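Local coordinates for (2Z,6E)-hedycaryol synthase (Kitasatospora setae, PDB 4MC3), which converts (2E,6E)-farnesyl diphosphate and water into (2Z,6E)-hedycaryol and diphosphate by a magnesium-dependent 1,11-cyclization, at residues A125-Q128 with E129-L132; L166-D169 with D170-D173; L187-L190 with R191-I194; G204-N207 with K208-R211; A218-N221 with D222-V226. One frame throughout, in Å; residues are numbered along the deposited sequence.

Contact 1. Residues A125-Q128 with E129-L132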
# COMPACT_ATOMS: atom_id res chain seq x y z
N ALA A 125 10.57 0.29 17.23
CA ALA A 125 11.00 1.65 17.54
C ALA A 125 10.26 2.64 16.59
O ALA A 125 9.84 3.74 16.95
CB ALA A 125 12.54 1.80 17.48
N LEU A 126 10.16 2.24 15.32
CA LEU A 126 9.53 3.07 14.30
C LEU A 126 8.05 3.23 14.66
O LEU A 126 7.47 4.31 14.55
CB LEU A 126 9.69 2.50 12.90
CG LEU A 126 9.09 3.35 11.78
CD1 LEU A 126 9.71 4.75 11.72
CD2 LEU A 126 9.28 2.66 10.43
N TRP A 127 7.41 2.16 15.10
CA TRP A 127 6.02 2.27 15.56
C TRP A 127 5.88 3.18 16.77
O TRP A 127 4.96 3.99 16.80
CB TRP A 127 5.37 0.88 15.78
CG TRP A 127 3.97 0.98 16.30
CD1 TRP A 127 3.52 0.50 17.50
CD2 TRP A 127 2.87 1.67 15.70
NE1 TRP A 127 2.19 0.84 17.64
CE2 TRP A 127 1.79 1.59 16.58
CE3 TRP A 127 2.72 2.40 14.53
CZ2 TRP A 127 0.56 2.17 16.27
CZ3 TRP A 127 1.50 2.97 14.23
CH2 TRP A 127 0.45 2.88 15.13
N GLN A 128 6.78 3.07 17.75
CA GLN A 128 6.73 4.00 18.87
C GLN A 128 6.75 5.45 18.41
O GLN A 128 5.94 6.30 18.90
CB GLN A 128 7.85 3.72 19.90
CG GLN A 128 7.73 4.59 21.19
CD GLN A 128 8.28 6.03 21.11
OE1 GLN A 128 9.04 6.44 20.19
NE2 GLN A 128 7.88 6.84 22.10
N GLU A 129 7.65 5.78 17.50
CA GLU A 129 7.78 7.14 16.97
C GLU A 129 6.52 7.58 16.20
O GLU A 129 6.06 8.71 16.30
CB GLU A 129 9.03 7.26 16.10
CG GLU A 129 9.15 8.58 15.31
CD GLU A 129 10.35 8.69 14.36
OE1 GLU A 129 11.14 7.71 14.18
OE2 GLU A 129 10.50 9.79 13.75
N THR A 130 5.98 6.68 15.41
CA THR A 130 4.83 6.97 14.58
C THR A 130 3.56 7.18 15.42
O THR A 130 2.73 8.08 15.12
CB THR A 130 4.69 5.83 13.55
OG1 THR A 130 5.89 5.74 12.73
CG2 THR A 130 3.53 6.09 12.61
N ALA A 131 3.35 6.35 16.42
CA ALA A 131 2.13 6.39 17.23
C ALA A 131 2.12 7.59 18.18
O ALA A 131 1.07 8.02 18.58
CB ALA A 131 1.97 5.13 18.02
N LEU A 132 3.31 8.08 18.56
CA LEU A 132 3.43 9.13 19.56
C LEU A 132 2.74 10.41 19.16
O LEU A 132 3.05 11.01 18.13
CB LEU A 132 4.91 9.44 19.83
CG LEU A 132 5.24 10.56 20.82
CD1 LEU A 132 4.90 9.98 22.16
CD2 LEU A 132 6.72 10.96 20.75
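A131 sets its methyl over one face of the W127 indole, one helical turn back: CB of A131 lies 3.9 Å from the centroid of the six-membered ring of W127, 18° off the ring normal and displaced toward the rim, a CH-pi contact. The nearest ring atom is CZ2 of W127, 3.7 Å from CB of A131. T130 comes to the same indole differently, its side chain crossing that of W127 at about a right angle, with CG2 of T130 4.1 Å from CZ3 of W127. W127 has CG anti to the backbone N (chi1 178°), which carries the indole along the helix toward T130 and A131. With OG1 beside its own backbone N (chi1 -60°), T130 turns its hydroxyl back to the preceding turn, where OG1 donates to O of L126 at 2.8 Å from above the carbonyl plane. The same oxygen of L126 also takes the N-H of T130, 2.9 Å from N to O, and is held by two donors from one residue. OG1 of T130 is bonded to W74 of helix 65-84 as well, while F142 of helix 136-160 lies nearly parallel to the W127 ring. A valine here would probably leave the W74 indole N-H without its mate and O of L126 with one donor fewer. The last turn of helix 118-131 closes with a weak bond from N of L132 to O of Q128. The buried side of helix 118-131 thus combines an aromatic surface with one hydroxyl that ties the helix to its neighbour.

Contact 2. Residues L166-D169 with D170-D173; sequences LRLD and DYLD
OD1 of D169 is gripped by R167 and, weakly, by the next peptide: NE of R167 donates to it at 3.0 Å, and the backbone N of D170 lies 2.8 Å from OD1 of D169 in a bent bond of 125°. The other oxygen completes a side-on grip, NH2 of R167 reaching OD2 of D169 at 2.9 Å close to the guanidinium plane, whereas OD1 sits 26° out of that plane. Both oxygens offer their syn lone pairs to R167. The D169 carboxylate can serve both partners because CG stands between the backbone N and the carbonyl carbon (chi1 54°), which brings OD1 near the N of D170. R167, at the N-cap position, bends at chi3 to bring its guanidinium round to it. D170 extends the network: its OD2 makes a long salt bridge to NE of R167, 3.6 Å, and rests against CD of R167. The two carboxylates lie side by side with OD1 of D169 3.6 Å from OD1 of D170, a like-charge approach that the shared arginine and the nearby helix N-terminus would be expected to offset. On the other side of this first turn, L168 CD1 meets Y171 CD2 obliquely at 4.3 Å. The hydroxyl of Y171 bonds to D222 and D173 makes a salt bridge with R211, both on helix 204-225, so the opening of helix 168-178 is fastened there by two polar links. L172 packs on L215 and L219 of that same helix, while L168 and Y171 rest against A238 of helix 238-246.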
# COMPACT_ATOMS: atom_id res chain seq x y z
N LEU A 166 -6.28 -21.34 -7.20
CA LEU A 166 -6.60 -20.22 -6.35
C LEU A 166 -7.90 -19.58 -6.84
O LEU A 166 -8.20 -19.59 -8.06
CB LEU A 166 -5.48 -19.19 -6.41
CG LEU A 166 -4.11 -19.63 -5.86
CD1 LEU A 166 -3.02 -18.61 -6.20
CD2 LEU A 166 -4.22 -19.80 -4.35
N ARG A 167 -8.69 -19.08 -5.91
CA ARG A 167 -9.92 -18.38 -6.24
C ARG A 167 -9.55 -16.93 -6.45
O ARG A 167 -8.91 -16.30 -5.59
CB ARG A 167 -10.96 -18.49 -5.12
CG ARG A 167 -11.54 -19.88 -4.87
CD ARG A 167 -12.58 -19.81 -3.73
NE ARG A 167 -13.66 -18.83 -3.97
CZ ARG A 167 -14.85 -19.12 -4.53
NH1 ARG A 167 -15.13 -20.36 -4.91
NH2 ARG A 167 -15.77 -18.17 -4.71
N LEU A 168 -10.05 -16.33 -7.53
CA LEU A 168 -9.76 -14.91 -7.79
C LEU A 168 -10.35 -13.99 -6.76
O LEU A 168 -9.71 -13.01 -6.37
CB LEU A 168 -10.26 -14.52 -9.18
CG LEU A 168 -9.94 -13.10 -9.64
CD1 LEU A 168 -8.42 -12.94 -9.82
CD2 LEU A 168 -10.69 -12.74 -10.94
N ASP A 169 -11.57 -14.25 -6.33
CA ASP A 169 -12.23 -13.36 -5.39
C ASP A 169 -11.47 -13.32 -4.05
O ASP A 169 -11.20 -12.23 -3.52
CB ASP A 169 -13.73 -13.63 -5.19
CG ASP A 169 -14.07 -15.06 -4.81
OD1 ASP A 169 -13.21 -15.94 -4.63
OD2 ASP A 169 -15.28 -15.32 -4.69
N ASP A 170 -11.07 -14.47 -3.56
CA ASP A 170 -10.32 -14.50 -2.31
C ASP A 170 -8.95 -13.86 -2.51
O ASP A 170 -8.42 -13.18 -1.59
CB ASP A 170 -10.12 -15.94 -1.84
CG ASP A 170 -11.42 -16.59 -1.36
OD1 ASP A 170 -12.43 -15.90 -1.12
OD2 ASP A 170 -11.45 -17.82 -1.27
N TYR A 171 -8.33 -14.10 -3.66
CA TYR A 171 -7.06 -13.42 -4.00
C TYR A 171 -7.21 -11.92 -3.90
O TYR A 171 -6.38 -11.23 -3.27
CB TYR A 171 -6.51 -13.85 -5.36
CG TYR A 171 -5.33 -13.00 -5.85
CD1 TYR A 171 -4.09 -13.11 -5.30
CD2 TYR A 171 -5.51 -12.04 -6.83
CE1 TYR A 171 -3.04 -12.34 -5.74
CE2 TYR A 171 -4.48 -11.26 -7.28
CZ TYR A 171 -3.22 -11.42 -6.74
OH TYR A 171 -2.17 -10.64 -7.14
N LEU A 172 -8.26 -11.35 -4.52
CA LEU A 172 -8.37 -9.89 -4.49
C LEU A 172 -8.59 -9.36 -3.06
O LEU A 172 -8.13 -8.28 -2.69
CB LEU A 172 -9.49 -9.36 -5.42
CG LEU A 172 -9.36 -9.69 -6.90
CD1 LEU A 172 -10.56 -9.13 -7.70
CD2 LEU A 172 -8.08 -9.13 -7.44
N ASP A 173 -9.29 -10.12 -2.25
CA ASP A 173 -9.58 -9.72 -0.88
C ASP A 173 -8.26 -9.58 -0.12
O ASP A 173 -8.16 -8.66 0.72
CB ASP A 173 -10.43 -10.76 -0.18
CG ASP A 173 -11.90 -10.70 -0.56
OD1 ASP A 173 -12.36 -9.70 -1.15
OD2 ASP A 173 -12.65 -11.62 -0.12

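Contact 3. Residues L187-L190 with R191-I194; sequences LDEL and RLPI
R191 holds CG between its backbone N and carbonyl carbon (chi1 64°) and bends again at chi2 (91°), which doubles the chain back over the preceding turn; D188, with CG anti to its N, swings its carboxylate out to meet it. The grip is side-on: NE of R191 donates to OD1 of D188 at 2.8 Å in a nearly straight bond, and NH2 of R191 to OD2 of D188 at 2.9 Å. OD2 uses its syn lone pair, but OD1 is met from above the carboxylate plane, the two flat groups being 42° apart. One guanidinium face carries CD2 of L192, 3.6 Å above its plane. NH1 of R191 reaches D294 of helix 286-309, so a lysine in its place would probably lose the paired grip and leave one of the two aspartates without its mate. The backbone tightens to i-to-i+3 bonds, N of R191 to O of D188 at 3.1 Å and N of L192 to O of E189 at 3.2 Å. One water bridges O of E189 and O of L192. This is a 3-10 turn at E189-L190 that follows helix 181-188, locked by an Asp-Arg salt bridge as the chain passes into a loop.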
# COMPACT_ATOMS: atom_id res chain seq x y z
N LEU A 187 -0.81 6.73 6.36
CA LEU A 187 0.26 7.66 6.64
C LEU A 187 0.07 9.02 5.98
O LEU A 187 0.63 10.03 6.48
CB LEU A 187 1.63 7.05 6.30
CG LEU A 187 2.14 5.88 7.16
CD1 LEU A 187 3.27 5.10 6.56
CD2 LEU A 187 2.54 6.40 8.57
N ASP A 188 -0.70 9.09 4.89
CA ASP A 188 -0.99 10.36 4.26
C ASP A 188 -1.75 11.30 5.21
O ASP A 188 -1.68 12.53 5.06
CB ASP A 188 -1.78 10.17 2.98
CG ASP A 188 -1.84 11.44 2.10
OD1 ASP A 188 -0.80 12.09 1.94
OD2 ASP A 188 -2.97 11.78 1.62
N GLU A 189 -2.44 10.76 6.22
CA GLU A 189 -3.19 11.61 7.13
C GLU A 189 -2.24 12.52 7.93
O GLU A 189 -2.66 13.57 8.40
CB GLU A 189 -4.07 10.81 8.05
CG GLU A 189 -5.13 10.02 7.36
CD GLU A 189 -6.19 9.46 8.31
OE1 GLU A 189 -6.66 10.23 9.21
OE2 GLU A 189 -6.56 8.26 8.18
N LEU A 190 -0.98 12.13 8.09
CA LEU A 190 -0.03 12.91 8.85
C LEU A 190 0.21 14.29 8.21
O LEU A 190 0.58 15.23 8.92
CB LEU A 190 1.27 12.17 9.01
CG LEU A 190 1.35 11.17 10.16
CD1 LEU A 190 0.36 10.07 10.15
CD2 LEU A 190 2.70 10.51 10.25
N ARG A 191 -0.01 14.42 6.90
CA ARG A 191 0.23 15.71 6.23
C ARG A 191 -1.01 16.57 6.06
O ARG A 191 -0.91 17.73 5.62
CB ARG A 191 0.93 15.53 4.89
CG ARG A 191 0.20 14.80 3.81
CD ARG A 191 -0.62 15.67 2.89
NE ARG A 191 -1.45 14.84 2.04
CZ ARG A 191 -2.37 15.29 1.21
NH1 ARG A 191 -2.57 16.61 1.08
NH2 ARG A 191 -3.14 14.44 0.55
N LEU A 192 -2.17 16.04 6.41
CA LEU A 192 -3.42 16.77 6.30
C LEU A 192 -3.48 17.79 7.50
O LEU A 192 -2.78 17.63 8.47
CB LEU A 192 -4.60 15.80 6.39
CG LEU A 192 -4.68 14.72 5.29
CD1 LEU A 192 -5.84 13.78 5.58
CD2 LEU A 192 -4.80 15.33 3.91
N PRO A 193 -4.31 18.82 7.35
CA PRO A 193 -4.55 19.79 8.43
C PRO A 193 -5.14 19.14 9.67
O PRO A 193 -4.86 19.59 10.76
CB PRO A 193 -5.56 20.77 7.80
CG PRO A 193 -5.28 20.66 6.33
CD PRO A 193 -4.99 19.19 6.11
N ILE A 194 -5.85 18.03 9.50
CA ILE A 194 -6.30 17.27 10.63
C ILE A 194 -6.45 15.84 10.17
O ILE A 194 -6.59 15.57 8.95
CB ILE A 194 -7.63 17.77 11.19
CG1 ILE A 194 -8.70 17.69 10.10
CG2 ILE A 194 -7.41 19.15 11.86
CD1 ILE A 194 -10.04 18.11 10.64
O HOH W 1 -2.86 15.63 10.32
O HOH W 2 0.13 18.34 9.23

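Contact 4. Residues G204-N207 with K208-R211; sequences GPMN and KLRR
Four successive i-to-i+4 bonds, K208 N to G204 O, L209 N to P205 O, R210 N to M206 O and R211 N to N207 O, all 2.9 to 3.0 Å long, make this the regular first part of helix 204-225. R210 runs back along the helix over M206 and N207. Its chain leaves with CG anti to the backbone N and then bends at chi3 (-61°), laying the guanidinium across the preceding turn, with O of M206 below one face and displaced toward the rim. OD1 of N207 approaches the edge of that group in its plane, 3.0 Å from NH1 of R210, while the amide and guanidinium planes are turned 59° apart. The aliphatic part of M206 supports the same group, CG of M206 lying 3.7 Å from NH2 of R210. That nitrogen bonds to the backbone O of R201 just before the helix, and more weakly to the hydroxyl of Y295. M206 and L209 run alongside each other, SD of M206 4.0 Å from CD2 of L209, and pack inward on helices 250-282 and 286-309. K208 and R211, both with extended chains, carry their charges away from this turn, to E274 of helix 250-282 and D173 of helix 168-178. P205 lacks an N-H, which costs nothing in the first turn, where no helix carbonyl precedes it to accept one; the result is a regular opening to the long helix on whose far end the NXXXSXXXE motif begins in this all-helical terpene cyclase fold.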
# COMPACT_ATOMS: atom_id res chain seq x y z
N GLY A 204 -18.74 4.23 3.89
CA GLY A 204 -18.91 3.37 2.73
C GLY A 204 -18.15 3.83 1.51
O GLY A 204 -17.40 3.03 0.92
N PRO A 205 -18.31 5.11 1.13
CA PRO A 205 -17.61 5.52 -0.06
C PRO A 205 -16.08 5.47 0.12
O PRO A 205 -15.37 5.18 -0.85
CB PRO A 205 -18.10 6.97 -0.29
CG PRO A 205 -19.48 6.99 0.32
CD PRO A 205 -19.43 6.03 1.47
N MET A 206 -15.57 5.77 1.31
CA MET A 206 -14.11 5.76 1.51
C MET A 206 -13.60 4.32 1.45
O MET A 206 -12.51 4.05 0.90
CB MET A 206 -13.71 6.41 2.81
CG MET A 206 -12.22 6.78 2.90
SD MET A 206 -11.82 8.10 1.73
CE MET A 206 -11.94 9.57 2.72
N ASN A 207 -14.33 3.39 2.03
CA ASN A 207 -13.92 1.98 1.95
C ASN A 207 -13.89 1.49 0.51
O ASN A 207 -12.99 0.75 0.12
CB ASN A 207 -14.85 1.08 2.81
CG ASN A 207 -14.72 1.32 4.30
OD1 ASN A 207 -13.74 1.84 4.83
ND2 ASN A 207 -15.75 0.89 5.02
N LYS A 208 -14.88 1.91 -0.28
CA LYS A 208 -15.00 1.53 -1.67
C LYS A 208 -13.85 2.09 -2.45
O LYS A 208 -13.28 1.43 -3.35
CB LYS A 208 -16.35 2.02 -2.20
CG LYS A 208 -16.66 1.74 -3.68
CD LYS A 208 -18.08 2.24 -3.96
CE LYS A 208 -18.42 2.19 -5.43
NZ LYS A 208 -19.86 2.51 -5.71
N LEU A 209 -13.54 3.36 -2.18
CA LEU A 209 -12.40 4.03 -2.84
C LEU A 209 -11.07 3.34 -2.51
O LEU A 209 -10.24 3.14 -3.42
CB LEU A 209 -12.35 5.51 -2.36
CG LEU A 209 -11.18 6.36 -2.88
CD1 LEU A 209 -11.18 6.46 -4.39
CD2 LEU A 209 -11.25 7.74 -2.24
N ARG A 210 -10.87 3.06 -1.23
CA ARG A 210 -9.62 2.45 -0.75
C ARG A 210 -9.45 1.07 -1.44
O ARG A 210 -8.38 0.76 -1.95
CB ARG A 210 -9.67 2.29 0.77
CG ARG A 210 -8.49 1.60 1.45
CD ARG A 210 -8.62 1.44 2.96
NE ARG A 210 -8.72 2.76 3.56
CZ ARG A 210 -9.81 3.30 4.15
NH1 ARG A 210 -10.91 2.63 4.34
NH2 ARG A 210 -9.74 4.56 4.57
N ARG A 211 -10.48 0.25 -1.45
CA ARG A 211 -10.38 -1.07 -2.07
C ARG A 211 -10.14 -0.98 -3.55
O ARG A 211 -9.22 -1.65 -4.09
CB ARG A 211 -11.64 -1.91 -1.78
CG ARG A 211 -11.63 -3.22 -2.59
CD ARG A 211 -12.85 -4.08 -2.25
NE ARG A 211 -12.93 -5.17 -3.21
CZ ARG A 211 -12.64 -6.45 -3.00
NH1 ARG A 211 -12.25 -6.89 -1.83
NH2 ARG A 211 -12.81 -7.29 -4.01

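Contact 5. Residues A218-N221 with D222-V226; sequences ALVN and DVFSV
Hydrogen bonds gather on O of N221: OG of S225 donates to it at 2.9 Å from well above the carbonyl plane, and N of S225 adds a weak bond of 2.9 Å at a poor angle of 121°. S225 has OG beside its backbone N (chi1 -77°), which folds the hydroxyl back over the turn; there it also lies 3.3 Å from OD1 of N221. The regular bond from N of F224 to O of V220, 3.1 Å, is nearly straight. N221 and S225 are the Asn and Ser of the NXXXSXXXE motif, expected by similarity to hold the third magnesium ion, and their side-chain oxygens lie close together near the helix end. N221 also touches the bound nerolidol and bonds through ND2 to H310. Charge is carried by D222, whose OD1 makes a salt bridge with R175, a residue thought to bind substrate, while OD2 is bonded to the Y171 hydroxyl and to the N-H of A238. Apolar contact is made by V220 and F224, lying side by side: CG1 of V220 meets the F224 ring at its edge, in plane, 3.8 Å from CE1. L219 and V223 pack on helices 238-246 and 250-282.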
# COMPACT_ATOMS: atom_id res chain seq x y z
N ALA A 218 -2.67 -2.78 -7.63
CA ALA A 218 -2.18 -4.16 -7.53
C ALA A 218 -2.33 -4.95 -8.79
O ALA A 218 -1.41 -5.74 -9.14
CB ALA A 218 -2.87 -4.90 -6.42
N LEU A 219 -3.44 -4.77 -9.50
CA LEU A 219 -3.70 -5.53 -10.71
C LEU A 219 -2.76 -5.05 -11.84
O LEU A 219 -2.28 -5.87 -12.64
CB LEU A 219 -5.15 -5.42 -11.12
CG LEU A 219 -6.12 -6.19 -10.23
CD1 LEU A 219 -7.53 -5.76 -10.45
CD2 LEU A 219 -5.97 -7.69 -10.42
N VAL A 220 -2.51 -3.74 -11.89
CA VAL A 220 -1.53 -3.23 -12.86
C VAL A 220 -0.16 -3.85 -12.52
O VAL A 220 0.54 -4.33 -13.42
CB VAL A 220 -1.51 -1.69 -12.87
CG1 VAL A 220 -0.26 -1.14 -13.57
CG2 VAL A 220 -2.80 -1.20 -13.47
N ASN A 221 0.22 -3.84 -11.24
CA ASN A 221 1.46 -4.51 -10.75
C ASN A 221 1.50 -5.97 -11.21
O ASN A 221 2.52 -6.41 -11.70
CB ASN A 221 1.64 -4.37 -9.23
CG ASN A 221 2.84 -5.14 -8.68
OD1 ASN A 221 2.76 -6.34 -8.42
ND2 ASN A 221 3.95 -4.43 -8.45
N ASP A 222 0.39 -6.69 -11.11
CA ASP A 222 0.34 -8.10 -11.47
C ASP A 222 0.68 -8.27 -12.96
O ASP A 222 1.41 -9.18 -13.34
CB ASP A 222 -1.04 -8.72 -11.18
CG ASP A 222 -1.30 -9.02 -9.73
OD1 ASP A 222 -0.49 -8.70 -8.85
OD2 ASP A 222 -2.38 -9.62 -9.46
N VAL A 223 0.12 -7.41 -13.79
CA VAL A 223 0.37 -7.49 -15.24
C VAL A 223 1.84 -7.25 -15.57
O VAL A 223 2.43 -7.99 -16.38
CB VAL A 223 -0.55 -6.54 -16.03
CG1 VAL A 223 -0.16 -6.47 -17.50
CG2 VAL A 223 -2.02 -6.95 -15.89
N PHE A 224 2.42 -6.23 -14.96
CA PHE A 224 3.87 -5.95 -15.10
C PHE A 224 4.81 -6.98 -14.46
O PHE A 224 5.98 -7.03 -14.80
CB PHE A 224 4.24 -4.53 -14.64
CG PHE A 224 3.80 -3.45 -15.61
CD1 PHE A 224 2.67 -2.69 -15.40
CD2 PHE A 224 4.56 -3.20 -16.75
CE1 PHE A 224 2.28 -1.69 -16.30
CE2 PHE A 224 4.18 -2.21 -17.66
CZ PHE A 224 3.04 -1.46 -17.44
N SER A 225 4.29 -7.79 -13.54
CA SER A 225 5.03 -8.77 -12.77
C SER A 225 5.00 -10.17 -13.37
O SER A 225 5.82 -11.01 -13.00
CB SER A 225 4.43 -8.87 -11.35
OG SER A 225 4.82 -7.79 -10.57
N VAL A 226 4.06 -10.43 -14.27
CA VAL A 226 3.76 -11.84 -14.64
C VAL A 226 4.81 -12.37 -15.58
O VAL A 226 5.53 -13.30 -15.22
CB VAL A 226 2.33 -11.98 -15.21
CG1 VAL A 226 2.24 -11.46 -16.62
CG2 VAL A 226 1.85 -13.42 -15.12

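Overall arrangement
Contacts 4 and 5 are two places on helix 204-225, their centres 21 Å apart, and contact 2 on helix 168-178 is tied to both: D173 OD1 to R211 NH1 at 2.9 Å, and Y171 OH to D222 OD2 at 2.5 Å, probably a hydrogen bond. L172 CD2 also packs on L219 CD2, 3.9 Å away. Contacts 1 and 3 form a second group, touching where T130 CG2 meets L187 CD2 at 4.2 Å; both lie across the chain's centre from contacts 2 and 5. Contact 5 reaches nerolidol through N221, about 4 Å away, whereas the side chains of L187 and L126 stay about 9 and 12 Å from the ligand.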